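Local coordinates for fructose-bisphosphate aldolase (Thermus caldophilus, PDB 2FJK), which belongs to the class II fructose-bisphosphate aldolase family of TIM-barrel enzymes and holds 1,3-dihydroxyacetonephosphate in its pocket, at residues 147-153 with 188-193; 28-32 with 285-289; 178-182 with 228-232. All coordinates share one frame; numbering follows the deposited sequence.

Interaction 1 of 3, residues 147-153 with 188-193; sequences EKDALLT and FIDHPR
Arg193 reaches from the first turn of helix 191-200 across to the backbone of 147-153, ending among peptide carbonyls. With CG anti to the backbone N (chi1 -169°) the chain runs out extended as far as NE, and a turn about CD-NE (chi4 83°) then sets the guanidinium across the line of the chain. Thr153 O lies at the edge of the group, near its plane, and accepts from NE; the modelled separation of 2.4 Å between Arg193 NE and Thr153 O is very short, so the exact length is doubtful. Over one face sit Leu152 CB, 3.4 Å from Arg193 NE, and Glu147 O. Arg193 NH2 lies 2.8 Å from Lys148 O, at an angle too poor for a hydrogen bond.

The contact joins the short helix 146-150, with the loop leading out of it, to the start of a helix on the outside of the TIM barrel. Thr153 is tied inward as well, its OG1 bonded to Leu133 O, at the end of strand 128-133, and to Ala173 N.

Asp190 is the N-cap of helix 191-200, its OD1 accepting from Arg193 N, although the position of OD1 is less sure. Its other oxygen, OD2, makes a long salt bridge of 3.9 Å with Arg193 NH1 and touches Leu152 CD1, the two side chains crossing at a slant. The loosely ordered carboxylate of Glu147 comes within 4.2 Å, OE2 to Asp190 OD2, a like-charged approach that is probably unfavourable unless the nearby Arg193 offsets it, while Phe188 lays one ring face over Asp190 N.

Interaction 2 of 3, residues 28-32 with 285-289; sequences EFTQA and REAVK
Ala32 packs its CB against the backbone of helix 285-289, 3.4 Å from Arg285 O, where the local axes of helices 27-38 and 277-299 are 8.5 Å apart and cross at -38°. Arg285 CG packs as closely on Glu28 O, at 3.3 Å.

Among apolar contacts, Ala32 CB meets Val288 CG1 at 3.8 Å, and the other branch, Val288 CG2, sits over one face of the Phe29 ring, 4.2 Å from CE2; Phe260 and Leu256 of helix 254-270 continue this cluster. Aliphatic stems add to it: Arg285 CB meets Glu28 CB (4.0 Å), Arg285 CG meets Ala32 CB (3.9 Å), and Lys289 CB lies along Ala32.

In the polar bond, a bend at chi3 (60°) brings Arg285 NH1 to Gln31 OE1, 2.8 Å away with an N-H...O angle of 150°; the oxygen lies in the guanidinium plane, but the donor is tilted out of the amide's carbonyl plane.

The charged ends have partners beyond the two segments. Lys289 pairs with Glu39 and Glu35, while Glu28 OE2 bonds to Tyr55 and Asn26 of the second subunit. Arg285 NH1 also donates to Tyr55 O of that subunit and its guanidinium makes a cation-pi contact with the same tyrosine, so one arginine couples helix packing to subunit association.

Interaction 3 of 3, residues 178-182 with 228-232; sequences HGAYK and IGEAS. With 13P (1,3-dihydroxyacetonephosphate), chain E.
A single beta bridge between two barrel-end loops forms this contact, pairing Tyr181 with Ser232 beside the bound 1,3-dihydroxyacetonephosphate. Segment 178-182 follows strand 171-172; the loop 228-232 lies between helices 215-223 and 236-244. The bridge has the parallel pattern: Ser232 N donates to Ala180 O at 2.8 Å and Lys182 N to Ser232 O at 2.9 Å. Ala180 O also takes a CA-H...O contact from Ala231, so two donors share it.

Tyr181 makes the outer part of the contact. With CG anti to the carbonyl carbon, its ring runs alongside the turn at Gly229 and Glu230, meeting Gly229 CA and Glu230 O with its edge. At the end of the ring, Tyr181 OH accepts from Gly229 N, 2.7 Å away and nearly straight at 160°, while Ile228 CG1 touches the same hydroxyl at 3.6 Å. Ala180 CB lies 4.4 Å from both Ile228 CD1 and Ala231 CB, a loose apolar contact.

On the inner side the ligand takes over. His178 ND1 donates to O1 of 1,3-dihydroxyacetonephosphate at 3.0 Å, and Gly179 N points almost straight (169°) at phosphate oxygen O1P, 3.0 Å away. The stem of Lys182 runs extended past Ser232 O, then bends at its last torsion (chi4 -54°), bringing NZ 2.6 Å from phosphate oxygen O2P. NZ also donates to Gly179 O, in the carbonyl plane, and to Ser177 O. The ammonium is thus held on the protein side by backbone carbonyls, and the bridge probably helps to fix the backbone of the loop from which Gly179 and Lys182 grip the phosphate.

Along the chain the segments come in the order 28-32, 147-153, 178-182, 188-193, 228-232, 285-289. Interaction 2, linking an early helix to the long helix 277-299, therefore encloses the other two, whose segments alternate. Interactions 1 and 3 have centres 20 Å apart but nearest atoms only about 6 Å apart, and only five residues separate 178-182 from 188-193, so the phosphate-binding loop continues to the capped start of helix 191-200. Interaction 2 lies on the opposite side of the chain's centre from interaction 1, centres 34 Å apart, and touches the second subunit. Together they tie loops and outer helices round one TIM barrel, with interaction 3 at the ligand.

Interaction 1 of 3, residues 147-153 with 188-193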
loop_
_atom_site.group_PDB
_atom_site.type_symbol
_atom_site.label_atom_id
_atom_site.label_comp_id
_atom_site.label_asym_id
_atom_site.label_seq_id
_atom_site.Cartn_x
_atom_site.Cartn_y
_atom_site.Cartn_z
ATOM N N GLU A 147 30.340 22.256 31.807
ATOM C CA GLU A 147 30.328 21.290 30.713
ATOM C C GLU A 147 30.443 19.880 31.281
ATOM O O GLU A 147 30.930 18.964 30.615
ATOM C CB GLU A 147 31.474 21.565 29.724
ATOM C CG GLU A 147 32.872 21.606 30.336
ATOM C CD GLU A 147 33.968 21.858 29.304
ATOM O OE1 GLU A 147 33.891 22.872 28.577
ATOM O OE2 GLU A 147 34.913 21.044 29.224
ATOM N N LYS A 148 29.990 19.722 32.522
ATOM C CA LYS A 148 30.021 18.435 33.204
ATOM C C LYS A 148 28.598 17.984 33.494
ATOM O O LYS A 148 27.884 17.533 32.604
ATOM C CB LYS A 148 30.800 18.541 34.517
ATOM C CG LYS A 148 32.235 19.009 34.356
ATOM C CD LYS A 148 32.928 19.121 35.702
ATOM C CE LYS A 148 34.303 19.754 35.564
ATOM N NZ LYS A 148 34.936 19.995 36.893
ATOM N N ASP A 149 28.184 18.113 34.748
ATOM C CA ASP A 149 26.842 17.710 35.137
ATOM C C ASP A 149 25.795 18.702 34.651
ATOM O O ASP A 149 24.692 18.307 34.275
ATOM C CB ASP A 149 26.748 17.564 36.659
ATOM C CG ASP A 149 27.607 16.431 37.188
ATOM O OD1 ASP A 149 27.424 15.286 36.721
ATOM O OD2 ASP A 149 28.461 16.686 38.067
ATOM N N ALA A 150 26.143 19.986 34.658
ATOM C CA ALA A 150 25.213 21.021 34.217
ATOM C C ALA A 150 24.627 20.632 32.869
ATOM O O ALA A 150 23.446 20.308 32.762
ATOM C CB ALA A 150 25.926 22.363 34.111
ATOM N N LEU A 151 25.470 20.659 31.846
ATOM C CA LEU A 151 25.062 20.311 30.495
ATOM C C LEU A 151 25.899 19.123 30.042
ATOM O O LEU A 151 26.845 18.733 30.723
ATOM C CB LEU A 151 25.311 21.491 29.555
ATOM C CG LEU A 151 24.978 21.278 28.077
ATOM C CD1 LEU A 151 23.466 21.251 27.909
ATOM C CD2 LEU A 151 25.593 22.386 27.233
ATOM N N LEU A 152 25.546 18.556 28.895
ATOM C CA LEU A 152 26.274 17.429 28.324
ATOM C C LEU A 152 26.111 16.122 29.087
ATOM O O LEU A 152 26.111 16.090 30.316
ATOM C CB LEU A 152 27.759 17.771 28.196
ATOM C CG LEU A 152 28.074 19.100 27.498
ATOM C CD1 LEU A 152 29.581 19.232 27.341
ATOM C CD2 LEU A 152 27.391 19.167 26.139
ATOM N N THR A 153 25.986 15.041 28.325
ATOM C CA THR A 153 25.804 13.700 28.858
ATOM C C THR A 153 26.905 13.237 29.801
ATOM O O THR A 153 28.093 13.403 29.521
ATOM C CB THR A 153 25.716 12.667 27.720
ATOM O OG1 THR A 153 24.733 13.092 26.769
ATOM C CG2 THR A 153 25.330 11.299 28.270
ATOM N N PHE A 188 33.401 23.541 19.990
ATOM C CA PHE A 188 34.048 22.473 20.742
ATOM C C PHE A 188 33.228 21.201 20.891
ATOM O O PHE A 188 32.067 21.231 21.285
ATOM C CB PHE A 188 34.431 22.963 22.141
ATOM C CG PHE A 188 35.074 21.903 22.993
ATOM C CD1 PHE A 188 36.347 21.426 22.690
ATOM C CD2 PHE A 188 34.398 21.364 24.081
ATOM C CE1 PHE A 188 36.938 20.427 23.458
ATOM C CE2 PHE A 188 34.978 20.364 24.857
ATOM C CZ PHE A 188 36.250 19.894 24.546
ATOM N N ILE A 189 33.853 20.075 20.586
ATOM C CA ILE A 189 33.198 18.787 20.723
ATOM C C ILE A 189 33.954 18.021 21.797
ATOM O O ILE A 189 35.158 17.801 21.677
ATOM C CB ILE A 189 33.243 17.985 19.410
ATOM C CG1 ILE A 189 32.723 18.843 18.254
ATOM C CG2 ILE A 189 32.436 16.708 19.564
ATOM C CD1 ILE A 189 31.369 19.462 18.489
ATOM N N ASP A 190 33.246 17.626 22.847
ATOM C CA ASP A 190 33.852 16.897 23.953
ATOM C C ASP A 190 34.119 15.448 23.565
ATOM O O ASP A 190 33.355 14.553 23.919
ATOM C CB ASP A 190 32.926 16.937 25.170
ATOM C CG ASP A 190 33.671 16.751 26.471
ATOM O OD1 ASP A 190 34.501 15.823 26.551
ATOM O OD2 ASP A 190 33.420 17.532 27.415
ATOM N N HIS A 191 35.209 15.218 22.844
ATOM C CA HIS A 191 35.550 13.870 22.403
ATOM C C HIS A 191 35.866 12.902 23.538
ATOM O O HIS A 191 35.465 11.739 23.492
ATOM C CB HIS A 191 36.712 13.926 21.412
ATOM C CG HIS A 191 36.335 14.495 20.078
ATOM N ND1 HIS A 191 35.357 13.935 19.282
ATOM C CD2 HIS A 191 36.811 15.562 19.394
ATOM C CE1 HIS A 191 35.250 14.631 18.163
ATOM N NE2 HIS A 191 36.122 15.623 18.205
ATOM N N PRO A 192 36.586 13.365 24.576
ATOM C CA PRO A 192 36.906 12.469 25.690
ATOM C C PRO A 192 35.621 11.996 26.345
ATOM O O PRO A 192 35.491 10.833 26.720
ATOM C CB PRO A 192 37.732 13.356 26.620
ATOM C CG PRO A 192 38.400 14.292 25.668
ATOM C CD PRO A 192 37.271 14.657 24.739
ATOM N N ARG A 193 34.676 12.921 26.482
ATOM C CA ARG A 193 33.384 12.626 27.080
ATOM C C ARG A 193 32.678 11.549 26.257
ATOM O O ARG A 193 32.109 10.606 26.802
ATOM C CB ARG A 193 32.531 13.891 27.109
ATOM C CG ARG A 193 31.283 13.765 27.932
ATOM C CD ARG A 193 30.482 15.049 27.926
ATOM N NE ARG A 193 29.716 15.151 29.160
ATOM C CZ ARG A 193 30.207 15.607 30.306
ATOM N NH1 ARG A 193 31.464 16.023 30.371
ATOM N NH2 ARG A 193 29.450 15.610 31.392
#

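Interaction 2 of 3, residues 28-32 with 285-289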
loop_
_atom_site.group_PDB
_atom_site.type_symbol
_atom_site.label_atom_id
_atom_site.label_comp_id
_atom_site.label_asym_id
_atom_site.label_seq_id
_atom_site.Cartn_x
_atom_site.Cartn_y
_atom_site.Cartn_z
ATOM N N GLU A 28 10.269 15.797 -2.945
ATOM C CA GLU A 28 11.618 16.129 -3.418
ATOM C C GLU A 28 12.755 15.748 -2.473
ATOM O O GLU A 28 13.791 15.232 -2.915
ATOM C CB GLU A 28 11.709 17.619 -3.762
ATOM C CG GLU A 28 11.039 17.987 -5.101
ATOM C CD GLU A 28 9.555 18.320 -4.976
ATOM O OE1 GLU A 28 8.937 17.956 -3.950
ATOM O OE2 GLU A 28 9.007 18.945 -5.912
ATOM N N PHE A 29 12.581 16.005 -1.178
ATOM C CA PHE A 29 13.627 15.658 -0.221
ATOM C C PHE A 29 13.736 14.151 -0.063
ATOM O O PHE A 29 14.840 13.621 0.069
ATOM C CB PHE A 29 13.366 16.272 1.153
ATOM C CG PHE A 29 13.773 17.716 1.278
ATOM C CD1 PHE A 29 13.040 18.721 0.665
ATOM C CD2 PHE A 29 14.886 18.069 2.028
ATOM C CE1 PHE A 29 13.403 20.050 0.797
ATOM C CE2 PHE A 29 15.260 19.400 2.167
ATOM C CZ PHE A 29 14.517 20.390 1.551
ATOM N N THR A 30 12.601 13.456 -0.085
ATOM C CA THR A 30 12.637 12.013 0.088
ATOM C C THR A 30 13.321 11.322 -1.081
ATOM O O THR A 30 14.064 10.360 -0.894
ATOM C CB THR A 30 11.243 11.407 0.248
ATOM O OG1 THR A 30 10.524 12.108 1.267
ATOM C CG2 THR A 30 11.372 9.948 0.657
ATOM N N GLN A 31 13.065 11.815 -2.288
ATOM C CA GLN A 31 13.672 11.243 -3.485
ATOM C C GLN A 31 15.182 11.447 -3.471
ATOM O O GLN A 31 15.954 10.511 -3.736
ATOM C CB GLN A 31 13.102 11.908 -4.734
ATOM C CG GLN A 31 11.603 11.765 -4.878
ATOM C CD GLN A 31 11.091 12.470 -6.116
ATOM O OE1 GLN A 31 11.289 13.672 -6.287
ATOM N NE2 GLN A 31 10.435 11.724 -6.990
ATOM N N ALA A 32 15.594 12.681 -3.181
ATOM C CA ALA A 32 17.017 13.024 -3.142
ATOM C C ALA A 32 17.764 12.139 -2.148
ATOM O O ALA A 32 18.815 11.570 -2.467
ATOM C CB ALA A 32 17.197 14.494 -2.772
ATOM N N ARG A 285 16.288 19.958 -5.490
ATOM C CA ARG A 285 16.300 18.559 -5.049
ATOM C C ARG A 285 17.634 17.921 -5.401
ATOM O O ARG A 285 18.157 17.100 -4.655
ATOM C CB ARG A 285 15.170 17.771 -5.722
ATOM C CG ARG A 285 15.307 16.244 -5.645
ATOM C CD ARG A 285 14.231 15.542 -6.490
ATOM N NE ARG A 285 14.315 15.928 -7.901
ATOM C CZ ARG A 285 13.354 15.726 -8.803
ATOM N NH1 ARG A 285 12.224 15.132 -8.458
ATOM N NH2 ARG A 285 13.517 16.133 -10.052
ATOM N N GLU A 286 18.172 18.293 -6.557
ATOM C CA GLU A 286 19.450 17.759 -7.007
ATOM C C GLU A 286 20.579 18.210 -6.072
ATOM O O GLU A 286 21.476 17.427 -5.760
ATOM C CB GLU A 286 19.731 18.215 -8.443
ATOM C CG GLU A 286 21.087 17.788 -8.978
ATOM C CD GLU A 286 21.226 16.288 -9.070
ATOM O OE1 GLU A 286 22.369 15.805 -9.170
ATOM O OE2 GLU A 286 20.190 15.593 -9.048
ATOM N N ALA A 287 20.535 19.461 -5.617
ATOM C CA ALA A 287 21.576 19.936 -4.713
ATOM C C ALA A 287 21.491 19.208 -3.381
ATOM O O ALA A 287 22.507 18.998 -2.718
ATOM C CB ALA A 287 21.463 21.443 -4.485
ATOM N N VAL A 288 20.282 18.820 -2.982
ATOM C CA VAL A 288 20.127 18.110 -1.720
ATOM C C VAL A 288 20.732 16.723 -1.845
ATOM O O VAL A 288 21.406 16.235 -0.936
ATOM C CB VAL A 288 18.647 17.969 -1.317
ATOM C CG1 VAL A 288 18.521 16.978 -0.163
ATOM C CG2 VAL A 288 18.087 19.331 -0.899
ATOM N N LYS A 289 20.474 16.088 -2.982
ATOM C CA LYS A 289 20.989 14.750 -3.243
ATOM C C LYS A 289 22.511 14.760 -3.163
ATOM O O LYS A 289 23.114 13.866 -2.568
ATOM C CB LYS A 289 20.543 14.288 -4.629
ATOM C CG LYS A 289 21.016 12.921 -5.040
ATOM C CD LYS A 289 20.477 12.606 -6.432
ATOM C CE LYS A 289 21.119 11.361 -7.026
ATOM N NZ LYS A 289 20.483 11.027 -8.331
#

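Interaction 3 of 3, residues 178-182 with 228-232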
loop_
_atom_site.group_PDB
_atom_site.type_symbol
_atom_site.label_atom_id
_atom_site.label_comp_id
_atom_site.label_asym_id
_atom_site.label_seq_id
_atom_site.Cartn_x
_atom_site.Cartn_y
_atom_site.Cartn_z
ATOM N N HIS A 178 21.366 22.281 17.176
ATOM C CA HIS A 178 20.670 22.518 15.902
ATOM C C HIS A 178 20.848 23.926 15.332
ATOM O O HIS A 178 21.250 24.855 16.037
ATOM C CB HIS A 178 19.160 22.264 16.047
ATOM C CG HIS A 178 18.807 20.892 16.529
ATOM N ND1 HIS A 178 19.216 19.743 15.887
ATOM C CD2 HIS A 178 18.067 20.487 17.589
ATOM C CE1 HIS A 178 18.746 18.690 16.534
ATOM N NE2 HIS A 178 18.046 19.114 17.569
ATOM N N GLY A 179 20.538 24.077 14.048
ATOM C CA GLY A 179 20.637 25.382 13.423
ATOM C C GLY A 179 21.948 25.702 12.748
ATOM O O GLY A 179 22.896 24.924 12.799
ATOM N N ALA A 180 22.002 26.866 12.113
ATOM C CA ALA A 180 23.201 27.287 11.397
ATOM C C ALA A 180 24.228 28.042 12.256
ATOM O O ALA A 180 25.243 28.502 11.738
ATOM C CB ALA A 180 22.803 28.139 10.206
ATOM N N TYR A 181 23.977 28.171 13.553
ATOM C CA TYR A 181 24.915 28.890 14.421
ATOM C C TYR A 181 25.356 28.018 15.580
ATOM O O TYR A 181 24.948 28.231 16.721
ATOM C CB TYR A 181 24.270 30.179 14.944
ATOM C CG TYR A 181 23.722 31.044 13.834
ATOM C CD1 TYR A 181 22.348 31.116 13.582
ATOM C CD2 TYR A 181 24.583 31.770 13.010
ATOM C CE1 TYR A 181 21.848 31.893 12.532
ATOM C CE2 TYR A 181 24.101 32.542 11.967
ATOM C CZ TYR A 181 22.735 32.599 11.732
ATOM O OH TYR A 181 22.275 33.350 10.680
ATOM N N LYS A 182 26.213 27.051 15.276
ATOM C CA LYS A 182 26.696 26.106 16.273
ATOM C C LYS A 182 27.831 26.582 17.180
ATOM O O LYS A 182 28.259 25.844 18.062
ATOM C CB LYS A 182 27.091 24.800 15.568
ATOM C CG LYS A 182 25.976 24.248 14.677
ATOM C CD LYS A 182 26.304 22.872 14.115
ATOM C CE LYS A 182 25.225 22.402 13.158
ATOM N NZ LYS A 182 23.868 22.450 13.784
ATOM N N ILE A 228 22.173 35.674 5.989
ATOM C CA ILE A 228 22.482 34.632 6.957
ATOM C C ILE A 228 23.697 35.179 7.714
ATOM O O ILE A 228 24.509 35.906 7.142
ATOM C CB ILE A 228 22.845 33.295 6.266
ATOM C CG1 ILE A 228 22.970 32.190 7.320
ATOM C CG2 ILE A 228 24.153 33.438 5.490
ATOM C CD1 ILE A 228 23.197 30.806 6.750
ATOM N N GLY A 229 23.825 34.845 8.990
ATOM C CA GLY A 229 24.944 35.368 9.758
ATOM C C GLY A 229 26.234 34.574 9.675
ATOM O O GLY A 229 26.568 33.999 8.634
ATOM N N GLU A 230 26.978 34.562 10.776
ATOM C CA GLU A 230 28.223 33.820 10.831
ATOM C C GLU A 230 27.884 32.348 11.000
ATOM O O GLU A 230 28.079 31.773 12.069
ATOM C CB GLU A 230 29.080 34.270 12.014
ATOM C CG GLU A 230 29.560 35.697 11.954
ATOM C CD GLU A 230 30.675 35.951 12.947
ATOM O OE1 GLU A 230 31.766 35.362 12.771
ATOM O OE2 GLU A 230 30.460 36.731 13.902
ATOM N N ALA A 231 27.352 31.748 9.943
ATOM C CA ALA A 231 26.992 30.345 9.984
ATOM C C ALA A 231 28.229 29.567 10.386
ATOM O O ALA A 231 29.324 29.833 9.894
ATOM C CB ALA A 231 26.503 29.889 8.622
ATOM N N SER A 232 28.050 28.616 11.290
ATOM C CA SER A 232 29.151 27.795 11.767
ATOM C C SER A 232 28.596 26.409 12.075
ATOM O O SER A 232 27.669 26.267 12.866
ATOM C CB SER A 232 29.760 28.428 13.027
ATOM O OG SER A 232 30.838 27.655 13.529
HETATM P P 13P E . 20.833 20.316 12.201
HETATM O O1P 13P E . 19.979 21.671 12.289
HETATM O O2P 13P E . 22.283 20.665 12.734
HETATM O O3P 13P E . 20.917 19.859 10.713
HETATM O O1 13P E . 20.104 19.201 13.100
HETATM C C1 13P E . 20.158 17.840 12.679
HETATM C C2 13P E . 19.646 17.039 13.849
HETATM O O2 13P E . 20.139 17.215 14.960
HETATM C C3 13P E . 18.525 16.016 13.667
HETATM O O3 13P E . 18.134 15.479 14.927
#